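Local coordinates for protein 455aa long hypothetical phospho-sugar mutase (Sulfolobus tokodaii, PDB 2F7L) that interconverts the 6- and 1-phosphates of glucosamine and galactosamine with the help of magnesium, feeding the synthesis of UDP-N-acetylglucosamine and UDP-N-acetylgalactosamine, at residues 166-171 with 193-198; 174-179 with 200-205; 178-183 with 211-216; 249-254 with 359-364. All coordinates share one frame; numbering follows the deposited sequence.

Contacts 1, 2 and 3 follow the second alpha/beta/alpha domain from its far end toward the predicted magnesium site, while contact 4 ties that domain to the third. Contacts 1 and 2, with centres about 16 Å apart, touch through Lys198 and Val175, where the two neighbouring strands begin. Contact 2 runs on into contact 3, sharing Asp178 and Pro179, and their centres are about 10 Å apart. At contact 3 the side chain of Pro215 is about 6 Å from that of Asp241, probably a magnesium ligand. Contact 2 includes outer strand 198-201, and contact 4 lies on 248-251, the outer strand at the other edge of the same sheet; their centres lie about 16 Å apart.

Contact 1 (166-171 with 193-198)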
loop_
_atom_site.group_PDB
_atom_site.type_symbol
_atom_site.label_atom_id
_atom_site.label_comp_id
_atom_site.label_asym_id
_atom_site.label_seq_id
_atom_site.Cartn_x
_atom_site.Cartn_y
_atom_site.Cartn_z
ATOM N N GLU A 166 -18.680 1.537 20.167
ATOM C CA GLU A 166 -20.114 1.540 20.417
ATOM C C GLU A 166 -20.880 2.385 19.394
ATOM O O GLU A 166 -21.862 1.915 18.811
ATOM C CB GLU A 166 -20.390 2.003 21.850
ATOM C CG GLU A 166 -19.949 0.989 22.904
ATOM C CD GLU A 166 -20.412 -0.449 22.584
ATOM O OE1 GLU A 166 -21.562 -0.627 22.113
ATOM O OE2 GLU A 166 -19.632 -1.407 22.817
ATOM N N LYS A 167 -20.427 3.616 19.165
ATOM C CA LYS A 167 -21.085 4.494 18.204
ATOM C C LYS A 167 -21.335 3.766 16.880
ATOM O O LYS A 167 -22.456 3.762 16.361
ATOM C CB LYS A 167 -20.233 5.752 17.978
ATOM C CG LYS A 167 -20.635 6.649 16.799
ATOM C CD LYS A 167 -22.022 7.253 16.925
ATOM C CE LYS A 167 -22.343 8.177 15.732
ATOM N NZ LYS A 167 -23.820 8.331 15.421
ATOM N N ILE A 168 -20.296 3.125 16.352
ATOM C CA ILE A 168 -20.391 2.406 15.088
ATOM C C ILE A 168 -21.239 1.154 15.232
ATOM O O ILE A 168 -22.008 0.806 14.337
ATOM C CB ILE A 168 -18.991 1.990 14.590
ATOM C CG1 ILE A 168 -18.120 3.231 14.412
ATOM C CG2 ILE A 168 -19.098 1.221 13.281
ATOM C CD1 ILE A 168 -16.641 2.921 14.248
ATOM N N LYS A 169 -21.089 0.474 16.360
ATOM C CA LYS A 169 -21.828 -0.755 16.588
ATOM C C LYS A 169 -23.315 -0.458 16.515
ATOM O O LYS A 169 -24.110 -1.284 16.061
ATOM C CB LYS A 169 -21.468 -1.351 17.957
ATOM C CG LYS A 169 -21.689 -2.854 18.029
ATOM C CD LYS A 169 -21.524 -3.414 19.431
ATOM C CE LYS A 169 -20.160 -3.105 20.005
ATOM N NZ LYS A 169 -20.061 -3.503 21.444
ATOM N N LYS A 170 -23.671 0.744 16.946
ATOM C CA LYS A 170 -25.057 1.193 16.967
ATOM C C LYS A 170 -25.675 1.279 15.577
ATOM O O LYS A 170 -26.831 0.912 15.387
ATOM C CB LYS A 170 -25.136 2.558 17.672
ATOM C CG LYS A 170 -26.479 3.279 17.610
ATOM C CD LYS A 170 -26.427 4.575 18.449
ATOM C CE LYS A 170 -27.708 5.429 18.327
ATOM N NZ LYS A 170 -28.967 4.702 18.722
ATOM N N LYS A 171 -24.898 1.763 14.611
ATOM C CA LYS A 171 -25.369 1.919 13.242
ATOM C C LYS A 171 -25.642 0.586 12.558
ATOM O O LYS A 171 -26.248 0.539 11.491
ATOM C CB LYS A 171 -24.332 2.694 12.435
ATOM C CG LYS A 171 -24.080 4.100 12.937
ATOM C CD LYS A 171 -25.197 5.058 12.555
ATOM C CE LYS A 171 -24.961 6.431 13.154
ATOM N NZ LYS A 171 -25.909 7.441 12.607
ATOM N N ARG A 193 -16.814 -7.434 12.703
ATOM C CA ARG A 193 -17.567 -8.105 13.756
ATOM C C ARG A 193 -17.548 -7.321 15.068
ATOM O O ARG A 193 -18.539 -7.302 15.809
ATOM C CB ARG A 193 -16.997 -9.491 13.997
ATOM C CG ARG A 193 -18.023 -10.489 14.440
ATOM C CD ARG A 193 -17.422 -11.861 14.452
ATOM N NE ARG A 193 -16.219 -11.863 15.277
ATOM C CZ ARG A 193 -15.564 -12.955 15.664
ATOM N NH1 ARG A 193 -15.984 -14.164 15.307
ATOM N NH2 ARG A 193 -14.481 -12.839 16.410
ATOM N N ALA A 194 -16.427 -6.674 15.363
ATOM C CA ALA A 194 -16.342 -5.905 16.596
ATOM C C ALA A 194 -17.198 -4.663 16.489
ATOM O O ALA A 194 -17.775 -4.230 17.476
ATOM C CB ALA A 194 -14.902 -5.522 16.909
ATOM N N LEU A 195 -17.277 -4.087 15.293
ATOM C CA LEU A 195 -18.092 -2.888 15.095
ATOM C C LEU A 195 -19.534 -3.308 14.773
ATOM O O LEU A 195 -20.318 -2.551 14.218
ATOM C CB LEU A 195 -17.481 -2.036 13.976
ATOM C CG LEU A 195 -15.968 -1.896 14.219
ATOM C CD1 LEU A 195 -15.328 -0.965 13.208
ATOM C CD2 LEU A 195 -15.733 -1.380 15.625
ATOM N N GLY A 196 -19.870 -4.533 15.147
ATOM C CA GLY A 196 -21.197 -5.049 14.905
ATOM C C GLY A 196 -21.856 -4.817 13.545
ATOM O O GLY A 196 -22.907 -4.176 13.474
ATOM N N CYS A 197 -21.285 -5.343 12.466
ATOM C CA CYS A 197 -21.897 -5.159 11.153
ATOM C C CYS A 197 -22.475 -6.487 10.681
ATOM O O CYS A 197 -22.173 -7.532 11.244
ATOM C CB CYS A 197 -20.854 -4.733 10.105
ATOM S SG CYS A 197 -19.601 -3.529 10.606
ATOM N N LYS A 198 -23.321 -6.439 9.654
ATOM C CA LYS A 198 -23.825 -7.669 9.064
ATOM C C LYS A 198 -22.696 -7.809 8.040
ATOM O O LYS A 198 -22.439 -6.874 7.269
ATOM C CB LYS A 198 -25.164 -7.446 8.367
ATOM C CG LYS A 198 -25.955 -8.710 8.136
ATOM C CD LYS A 198 -27.214 -8.399 7.348
ATOM C CE LYS A 198 -28.195 -9.563 7.402
ATOM N NZ LYS A 198 -27.533 -10.827 7.032
#
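Ile168 and Leu195 lie side by side and point the same way, the CG2 methyl of Ile168 resting 3.7 Å from Leu195 CB. One residue on, the backbone of helix 165-171 comes close enough for Lys169 CA to make a C-H...O contact of 3.3 Å with Leu195 O. The aliphatic part of Lys169 then passes over the neighbouring turn, its CG 3.8 Å from Gly196 N and its CE near Ala194 O. Glycine suits position 196 because its backbone has positive phi (44°), and a beta carbon would probably come too near Lys169 CG. Leu195 is the first residue to leave helix 188-194, the crossover helix of a beta-alpha-beta unit in the second alpha/beta/alpha domain, and the chain turns here to start strand 198-201. Lys169 CG stands anti to the backbone N (chi1 -155°), and a bend at chi3 helps carry the chain back along its own helix. There NZ forms a salt bridge with Glu166 OE2, meeting the syn side of the carboxylate. Farther out, Leu160 of helix 151-160 packs on Ala194 and Leu195, whereas Leu350 and Glu351 of helix 342-356 touch Ile168.

Contact 2 (174-179 with 200-205)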
loop_
_atom_site.group_PDB
_atom_site.type_symbol
_atom_site.label_atom_id
_atom_site.label_comp_id
_atom_site.label_asym_id
_atom_site.label_seq_id
_atom_site.Cartn_x
_atom_site.Cartn_y
_atom_site.Cartn_z
ATOM N N LYS A 174 -24.235 -2.702 7.173
ATOM C CA LYS A 174 -24.308 -3.887 6.330
ATOM C C LYS A 174 -23.136 -3.750 5.336
ATOM O O LYS A 174 -23.243 -3.019 4.352
ATOM C CB LYS A 174 -25.649 -3.906 5.594
ATOM C CG LYS A 174 -26.087 -5.291 5.143
ATOM C CD LYS A 174 -27.212 -5.243 4.096
ATOM C CE LYS A 174 -27.467 -6.643 3.490
ATOM N NZ LYS A 174 -28.360 -6.696 2.276
ATOM N N VAL A 175 -22.025 -4.444 5.582
ATOM C CA VAL A 175 -20.847 -4.320 4.713
ATOM C C VAL A 175 -20.452 -5.539 3.900
ATOM O O VAL A 175 -20.800 -6.669 4.243
ATOM C CB VAL A 175 -19.567 -3.904 5.532
ATOM C CG1 VAL A 175 -19.769 -2.548 6.186
ATOM C CG2 VAL A 175 -19.238 -4.947 6.581
ATOM N N LEU A 176 -19.720 -5.305 2.812
ATOM C CA LEU A 176 -19.204 -6.406 1.980
ATOM C C LEU A 176 -17.678 -6.286 1.969
ATOM O O LEU A 176 -17.131 -5.193 1.828
ATOM C CB LEU A 176 -19.753 -6.365 0.549
ATOM C CG LEU A 176 -19.025 -7.338 -0.384
ATOM C CD1 LEU A 176 -19.875 -7.792 -1.552
ATOM C CD2 LEU A 176 -17.792 -6.621 -0.899
ATOM N N ILE A 177 -17.002 -7.418 2.139
ATOM C CA ILE A 177 -15.548 -7.462 2.169
ATOM C C ILE A 177 -14.972 -8.407 1.108
ATOM O O ILE A 177 -15.326 -9.586 1.042
ATOM C CB ILE A 177 -15.073 -7.886 3.559
ATOM C CG1 ILE A 177 -15.505 -6.840 4.597
ATOM C CG2 ILE A 177 -13.583 -8.052 3.565
ATOM C CD1 ILE A 177 -15.157 -7.186 6.044
ATOM N N ASP A 178 -14.097 -7.856 0.265
ATOM C CA ASP A 178 -13.442 -8.597 -0.812
ATOM C C ASP A 178 -11.949 -8.673 -0.516
ATOM O O ASP A 178 -11.169 -7.823 -0.956
ATOM C CB ASP A 178 -13.681 -7.887 -2.147
ATOM C CG ASP A 178 -13.178 -8.692 -3.356
ATOM O OD1 ASP A 178 -12.653 -9.810 -3.177
ATOM O OD2 ASP A 178 -13.320 -8.193 -4.496
ATOM N N PRO A 179 -11.534 -9.693 0.258
ATOM C CA PRO A 179 -10.130 -9.882 0.624
ATOM C C PRO A 179 -9.298 -10.508 -0.482
ATOM O O PRO A 179 -8.119 -10.825 -0.278
ATOM C CB PRO A 179 -10.228 -10.762 1.857
ATOM C CG PRO A 179 -11.400 -11.592 1.552
ATOM C CD PRO A 179 -12.387 -10.613 1.028
ATOM N N TYR A 200 -20.770 -9.638 4.803
ATOM C CA TYR A 200 -20.847 -10.477 3.612
ATOM C C TYR A 200 -19.459 -10.404 2.984
ATOM O O TYR A 200 -18.943 -9.298 2.745
ATOM C CB TYR A 200 -21.837 -9.923 2.589
ATOM C CG TYR A 200 -23.262 -9.804 3.053
ATOM C CD1 TYR A 200 -23.667 -8.724 3.832
ATOM C CD2 TYR A 200 -24.213 -10.771 2.706
ATOM C CE1 TYR A 200 -24.975 -8.602 4.254
ATOM C CE2 TYR A 200 -25.525 -10.663 3.123
ATOM C CZ TYR A 200 -25.898 -9.574 3.898
ATOM O OH TYR A 200 -27.190 -9.451 4.326
ATOM N N THR A 201 -18.835 -11.545 2.725
ATOM C CA THR A 201 -17.538 -11.478 2.096
ATOM C C THR A 201 -17.586 -12.256 0.804
ATOM O O THR A 201 -18.207 -13.334 0.702
ATOM C CB THR A 201 -16.379 -12.044 2.977
ATOM O OG1 THR A 201 -16.358 -13.471 2.877
ATOM C CG2 THR A 201 -16.539 -11.642 4.428
ATOM N N ILE A 202 -16.947 -11.670 -0.197
ATOM C CA ILE A 202 -16.856 -12.275 -1.504
ATOM C C ILE A 202 -15.381 -12.640 -1.531
ATOM O O ILE A 202 -14.517 -11.857 -1.118
ATOM C CB ILE A 202 -17.280 -11.260 -2.635
ATOM C CG1 ILE A 202 -17.207 -11.915 -3.996
ATOM C CG2 ILE A 202 -16.363 -10.071 -2.681
ATOM C CD1 ILE A 202 -17.846 -13.245 -4.051
ATOM N N ASN A 203 -15.108 -13.874 -1.931
ATOM C CA ASN A 203 -13.740 -14.372 -2.001
ATOM C C ASN A 203 -13.034 -14.370 -0.647
ATOM O O ASN A 203 -11.852 -14.054 -0.550
ATOM C CB ASN A 203 -12.992 -13.536 -3.031
ATOM C CG ASN A 203 -13.714 -13.526 -4.350
ATOM O OD1 ASN A 203 -14.119 -14.592 -4.844
ATOM N ND2 ASN A 203 -13.904 -12.340 -4.924
ATOM N N GLY A 204 -13.779 -14.744 0.393
ATOM C CA GLY A 204 -13.241 -14.766 1.741
ATOM C C GLY A 204 -12.451 -16.022 2.050
ATOM O O GLY A 204 -11.800 -16.106 3.085
ATOM N N ASN A 205 -12.528 -17.015 1.176
ATOM C CA ASN A 205 -11.759 -18.235 1.389
ATOM C C ASN A 205 -10.339 -18.018 0.848
ATOM O O ASN A 205 -10.139 -17.271 -0.115
ATOM C CB ASN A 205 -12.421 -19.425 0.683
ATOM C CG ASN A 205 -12.531 -19.232 -0.813
ATOM O OD1 ASN A 205 -12.013 -20.026 -1.579
ATOM N ND2 ASN A 205 -13.215 -18.180 -1.231
#
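Strands 174-178 and 198-201 run parallel, and Ile177 brackets Thr201 of the next strand: its N donates to Tyr200 O at 2.8 Å and its O accepts from Ile202 N at 2.9 Å, while Tyr200 N binds Val175 O. Tyr200 has CG anti to its carbonyl carbon (chi1 -61°), which helps set the ring beside Lys174, whose extended aliphatic chain crosses it obliquely with CG 3.6 Å from Tyr200 CE1. The polar ends part company, Lys174 NZ bonding to Leu232 O and Tyr200 OH to Lys198 NZ. An alanine in place of Tyr200 would probably leave the methylenes of Lys174 without their aromatic neighbour and Lys198 NZ without its hydroxyl partner. Farther along, Ile202 CG2 packs 3.5 Å from Asp178 CB, and Asn203 ND2 makes a weak, nearly straight bond of 3.3 Å to Asp178 OD1, the amide and carboxylate planes 46° apart. Asparagine readily adopts the positive phi found at 203. Asp178 has a stronger partner in Arg213. This is the parallel pairing of a beta-alpha-beta unit: its crossover helix 188-194 covers Ile177, helix 223-231 covers Leu176 and Ile202 on the other face, and strand 236-239 flanks strand 174-178 on its far edge.

Contact 3 (178-183 with 211-216); sequences DPANSV and SARQPE
Asp178 and Arg213 meet tip to tip because Asp178 CG stands anti to its backbone N, while Arg213 CG lies between its own N and carbonyl carbon (chi1 77°) and the chain then runs extended to NE. Arg213 NE reaches Asp178 OD2 at 2.8 Å in a salt bridge, although the exact place of that oxygen is less certain; the carboxylate and guanidinium planes are nearly perpendicular. At the guanidinium edge NH2 makes a weak bond to Asp178 O, and over one face lies Ala180 CB, 3.3 Å from Arg213 NH2. A small side chain suits this spot against the flat group. NH1 adds weak bonds to Gln214 O and Pro215 O, and NH2 also binds His240 O, so several carbonyls surround the buried cation. Asp178 OD1 accepts from Ala180 N at 3.3 Å, an Asx turn leading into the type I' turn closed by Ser182 N and Pro179 O. An alanine in place of Asp178 would probably leave the buried guanidinium without its charged mate and the Asx turn without its acceptor. These loops follow strands 174-178 and 198-201 and precede helices 188-194 and 223-231; Arg213 also leans on Ala239 of strand 236-239, beside the predicted magnesium loop.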
loop_
_atom_site.group_PDB
_atom_site.type_symbol
_atom_site.label_atom_id
_atom_site.label_comp_id
_atom_site.label_asym_id
_atom_site.label_seq_id
_atom_site.Cartn_x
_atom_site.Cartn_y
_atom_site.Cartn_z
ATOM N N ASP A 178 -14.097 -7.856 0.265
ATOM C CA ASP A 178 -13.442 -8.597 -0.812
ATOM C C ASP A 178 -11.949 -8.673 -0.516
ATOM O O ASP A 178 -11.169 -7.823 -0.956
ATOM C CB ASP A 178 -13.681 -7.887 -2.147
ATOM C CG ASP A 178 -13.178 -8.692 -3.356
ATOM O OD1 ASP A 178 -12.653 -9.810 -3.177
ATOM O OD2 ASP A 178 -13.320 -8.193 -4.496
ATOM N N PRO A 179 -11.534 -9.693 0.258
ATOM C CA PRO A 179 -10.130 -9.882 0.624
ATOM C C PRO A 179 -9.298 -10.508 -0.482
ATOM O O PRO A 179 -8.119 -10.825 -0.278
ATOM C CB PRO A 179 -10.228 -10.762 1.857
ATOM C CG PRO A 179 -11.400 -11.592 1.552
ATOM C CD PRO A 179 -12.387 -10.613 1.028
ATOM N N ALA A 180 -9.912 -10.692 -1.646
ATOM C CA ALA A 180 -9.225 -11.256 -2.808
ATOM C C ALA A 180 -8.639 -12.644 -2.596
ATOM O O ALA A 180 -7.535 -12.940 -3.032
ATOM C CB ALA A 180 -8.128 -10.295 -3.288
ATOM N N ASN A 181 -9.398 -13.502 -1.940
ATOM C CA ASN A 181 -8.957 -14.870 -1.690
ATOM C C ASN A 181 -7.688 -14.952 -0.856
ATOM O O ASN A 181 -7.032 -15.997 -0.799
ATOM C CB ASN A 181 -8.765 -15.573 -3.018
ATOM C CG ASN A 181 -10.064 -15.808 -3.710
ATOM O OD1 ASN A 181 -10.256 -15.448 -4.878
ATOM N ND2 ASN A 181 -10.983 -16.420 -2.992
ATOM N N SER A 182 -7.363 -13.852 -0.189
ATOM C CA SER A 182 -6.178 -13.820 0.615
ATOM C C SER A 182 -6.277 -13.406 2.090
ATOM O O SER A 182 -7.331 -13.093 2.655
ATOM C CB SER A 182 -5.143 -12.958 -0.084
ATOM O OG SER A 182 -3.932 -12.957 0.645
ATOM N N VAL A 183 -5.105 -13.406 2.692
ATOM C CA VAL A 183 -4.871 -13.099 4.086
ATOM C C VAL A 183 -5.725 -11.982 4.723
ATOM O O VAL A 183 -5.909 -11.941 5.938
ATOM C CB VAL A 183 -3.325 -12.876 4.224
ATOM C CG1 VAL A 183 -2.995 -11.457 4.639
ATOM C CG2 VAL A 183 -2.735 -13.938 5.141
ATOM N N SER A 211 -8.456 -17.322 -8.404
ATOM C CA SER A 211 -9.389 -17.607 -9.469
ATOM C C SER A 211 -10.399 -16.501 -9.766
ATOM O O SER A 211 -10.603 -16.145 -10.917
ATOM C CB SER A 211 -10.144 -18.880 -9.113
ATOM O OG SER A 211 -11.330 -18.953 -9.856
ATOM N N ALA A 212 -11.040 -15.954 -8.734
ATOM C CA ALA A 212 -12.067 -14.932 -8.952
ATOM C C ALA A 212 -11.634 -13.570 -9.528
ATOM O O ALA A 212 -12.392 -12.933 -10.278
ATOM C CB ALA A 212 -12.853 -14.729 -7.676
ATOM N N ARG A 213 -10.450 -13.091 -9.170
ATOM C CA ARG A 213 -9.990 -11.813 -9.709
ATOM C C ARG A 213 -8.524 -11.598 -9.380
ATOM O O ARG A 213 -7.964 -12.264 -8.507
ATOM C CB ARG A 213 -10.813 -10.635 -9.169
ATOM C CG ARG A 213 -10.501 -10.192 -7.755
ATOM C CD ARG A 213 -11.072 -8.834 -7.442
ATOM N NE ARG A 213 -10.980 -8.528 -6.012
ATOM C CZ ARG A 213 -9.928 -7.988 -5.388
ATOM N NH1 ARG A 213 -8.826 -7.675 -6.046
ATOM N NH2 ARG A 213 -9.995 -7.719 -4.093
ATOM N N GLN A 214 -7.887 -10.683 -10.089
ATOM C CA GLN A 214 -6.503 -10.429 -9.799
ATOM C C GLN A 214 -6.482 -9.854 -8.387
ATOM O O GLN A 214 -7.399 -9.140 -7.972
ATOM C CB GLN A 214 -5.917 -9.432 -10.791
ATOM C CG GLN A 214 -6.325 -8.001 -10.555
ATOM C CD GLN A 214 -5.644 -7.075 -11.532
ATOM O OE1 GLN A 214 -5.751 -5.839 -11.439
ATOM N NE2 GLN A 214 -4.930 -7.668 -12.489
ATOM N N PRO A 215 -5.438 -10.176 -7.624
ATOM C CA PRO A 215 -5.327 -9.677 -6.251
ATOM C C PRO A 215 -5.277 -8.162 -6.083
ATOM O O PRO A 215 -5.566 -7.646 -5.017
ATOM C CB PRO A 215 -4.056 -10.361 -5.734
ATOM C CG PRO A 215 -3.289 -10.691 -7.005
ATOM C CD PRO A 215 -4.361 -11.123 -7.941
ATOM N N GLU A 216 -4.901 -7.439 -7.123
ATOM C CA GLU A 216 -4.820 -6.002 -6.990
ATOM C C GLU A 216 -6.148 -5.360 -7.341
ATOM O O GLU A 216 -6.605 -5.456 -8.470
ATOM C CB GLU A 216 -3.714 -5.470 -7.879
ATOM C CG GLU A 216 -3.700 -3.967 -7.997
ATOM C CD GLU A 216 -2.823 -3.498 -9.134
ATOM O OE1 GLU A 216 -2.740 -4.239 -10.147
ATOM O OE2 GLU A 216 -2.238 -2.393 -9.027
#

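Contact 4 (249-254 with 359-364); sequences FIDSEG and SSAELF
Ser252, in the turn that follows strand 248-251, and Ser360, in the first turn of helix 360-365, meet through their hydroxyls, Ser252 OG donating to Ser360 OG at 2.7 Å. Ser360 OG sits between its own N and carbonyl carbon (chi1 68°); it also accepts from Ser252 N, in a bond modelled too short for its length to be trusted, and bonds to Asp235 O. A serine suits this place, since one small hydroxyl meets polar groups of the turn and of Asp235, just before strand 236-239. Ala361 belongs to the tight part too, its CA 3.4 Å from Asp251 OD2, where a small residue suits the close approach of helix and turn. Phe364 continues it, with CD1 4.0 Å from Asp251 CB and CZ 4.3 Å from Phe249 CB, both approaching the ring obliquely. Asp251 suits the first place of the type I turn 251-254: its OD1 takes a weak bond from Glu253 N at 2.9 Å, and OD2 forms a salt bridge with Arg255. Gly254 closes the turn with positive phi. The outer side is looser and faces solvent: exposed Glu253 lies at the rim, and exposed Ser359 caps the helix by accepting from Glu362 N at 3.3 Å. Strand 249-251 and helix 360-364 run at 108° to each other, with axes 8.0 Å apart. The contact joins the second and third domains: strand 236-239 lies beside Phe249, and helices 259-272 and 342-356 touch both phenylalanines.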
loop_
_atom_site.group_PDB
_atom_site.type_symbol
_atom_site.label_atom_id
_atom_site.label_comp_id
_atom_site.label_asym_id
_atom_site.label_seq_id
_atom_site.Cartn_x
_atom_site.Cartn_y
_atom_site.Cartn_z
ATOM N N PHE A 249 -12.522 1.409 -1.506
ATOM C CA PHE A 249 -13.941 1.259 -1.191
ATOM C C PHE A 249 -14.933 1.326 -2.333
ATOM O O PHE A 249 -14.638 1.825 -3.423
ATOM C CB PHE A 249 -14.353 2.295 -0.136
ATOM C CG PHE A 249 -13.566 2.204 1.148
ATOM C CD1 PHE A 249 -12.303 2.781 1.247
ATOM C CD2 PHE A 249 -14.089 1.536 2.259
ATOM C CE1 PHE A 249 -11.568 2.705 2.433
ATOM C CE2 PHE A 249 -13.358 1.449 3.458
ATOM C CZ PHE A 249 -12.092 2.036 3.546
ATOM N N ILE A 250 -16.125 0.817 -2.050
ATOM C CA ILE A 250 -17.226 0.795 -3.008
ATOM C C ILE A 250 -18.444 1.255 -2.221
ATOM O O ILE A 250 -18.862 0.564 -1.298
ATOM C CB ILE A 250 -17.453 -0.633 -3.537
ATOM C CG1 ILE A 250 -16.136 -1.185 -4.092
ATOM C CG2 ILE A 250 -18.504 -0.627 -4.629
ATOM C CD1 ILE A 250 -16.227 -2.629 -4.552
ATOM N N ASP A 251 -18.999 2.417 -2.565
ATOM C CA ASP A 251 -20.153 2.955 -1.837
ATOM C C ASP A 251 -21.501 2.303 -2.141
ATOM O O ASP A 251 -21.617 1.422 -3.003
ATOM C CB ASP A 251 -20.278 4.451 -2.070
ATOM C CG ASP A 251 -20.603 4.787 -3.513
ATOM O OD1 ASP A 251 -21.194 3.922 -4.211
ATOM O OD2 ASP A 251 -20.274 5.926 -3.942
ATOM N N SER A 252 -22.521 2.759 -1.417
ATOM C CA SER A 252 -23.891 2.254 -1.539
ATOM C C SER A 252 -24.430 2.175 -2.967
ATOM O O SER A 252 -25.277 1.338 -3.261
ATOM C CB SER A 252 -24.811 3.112 -0.684
ATOM O OG SER A 252 -24.219 4.387 -0.457
ATOM N N GLU A 253 -23.936 3.042 -3.848
ATOM C CA GLU A 253 -24.366 3.052 -5.246
ATOM C C GLU A 253 -23.763 1.899 -6.022
ATOM O O GLU A 253 -24.199 1.589 -7.126
ATOM C CB GLU A 253 -23.968 4.362 -5.928
ATOM C CG GLU A 253 -24.529 5.609 -5.275
ATOM C CD GLU A 253 -26.053 5.612 -5.189
ATOM O OE1 GLU A 253 -26.673 4.521 -5.291
ATOM O OE2 GLU A 253 -26.629 6.719 -5.001
ATOM N N GLY A 254 -22.748 1.268 -5.448
ATOM C CA GLY A 254 -22.117 0.147 -6.124
ATOM C C GLY A 254 -21.040 0.618 -7.074
ATOM O O GLY A 254 -20.725 -0.051 -8.054
ATOM N N SER A 359 -24.997 8.354 3.869
ATOM C CA SER A 359 -24.618 7.120 3.186
ATOM C C SER A 359 -23.276 7.274 2.478
ATOM O O SER A 359 -22.852 8.387 2.142
ATOM C CB SER A 359 -25.678 6.705 2.165
ATOM O OG SER A 359 -25.568 7.469 0.981
ATOM N N SER A 360 -22.615 6.139 2.258
ATOM C CA SER A 360 -21.322 6.110 1.599
ATOM C C SER A 360 -21.396 6.832 0.256
ATOM O O SER A 360 -20.513 7.623 -0.081
ATOM C CB SER A 360 -20.883 4.665 1.382
ATOM O OG SER A 360 -21.716 4.031 0.424
ATOM N N ALA A 361 -22.445 6.553 -0.510
ATOM C CA ALA A 361 -22.615 7.191 -1.813
ATOM C C ALA A 361 -22.620 8.710 -1.683
ATOM O O ALA A 361 -21.932 9.412 -2.420
ATOM C CB ALA A 361 -23.905 6.722 -2.462
ATOM N N GLU A 362 -23.393 9.220 -0.731
ATOM C CA GLU A 362 -23.464 10.653 -0.546
ATOM C C GLU A 362 -22.129 11.189 -0.063
ATOM O O GLU A 362 -21.614 12.159 -0.613
ATOM C CB GLU A 362 -24.551 11.032 0.459
ATOM C CG GLU A 362 -24.705 12.549 0.554
ATOM C CD GLU A 362 -25.577 13.017 1.707
ATOM O OE1 GLU A 362 -26.684 12.447 1.884
ATOM O OE2 GLU A 362 -25.151 13.970 2.419
ATOM N N LEU A 363 -21.583 10.548 0.968
ATOM C CA LEU A 363 -20.298 10.930 1.564
ATOM C C LEU A 363 -19.252 11.214 0.495
ATOM O O LEU A 363 -18.600 12.250 0.500
ATOM C CB LEU A 363 -19.796 9.795 2.457
ATOM C CG LEU A 363 -18.838 10.077 3.616
ATOM C CD1 LEU A 363 -17.626 9.190 3.474
ATOM C CD2 LEU A 363 -18.438 11.534 3.649
ATOM N N PHE A 364 -19.098 10.269 -0.420
ATOM C CA PHE A 364 -18.134 10.400 -1.497
ATOM C C PHE A 364 -18.454 11.544 -2.427
ATOM O O PHE A 364 -17.546 12.235 -2.917
ATOM C CB PHE A 364 -18.042 9.093 -2.284
ATOM C CG PHE A 364 -17.051 8.132 -1.711
ATOM C CD1 PHE A 364 -17.471 7.041 -0.954
ATOM C CD2 PHE A 364 -15.679 8.365 -1.867
ATOM C CE1 PHE A 364 -16.541 6.206 -0.360
ATOM C CE2 PHE A 364 -14.746 7.535 -1.279
ATOM C CZ PHE A 364 -15.174 6.456 -0.523
#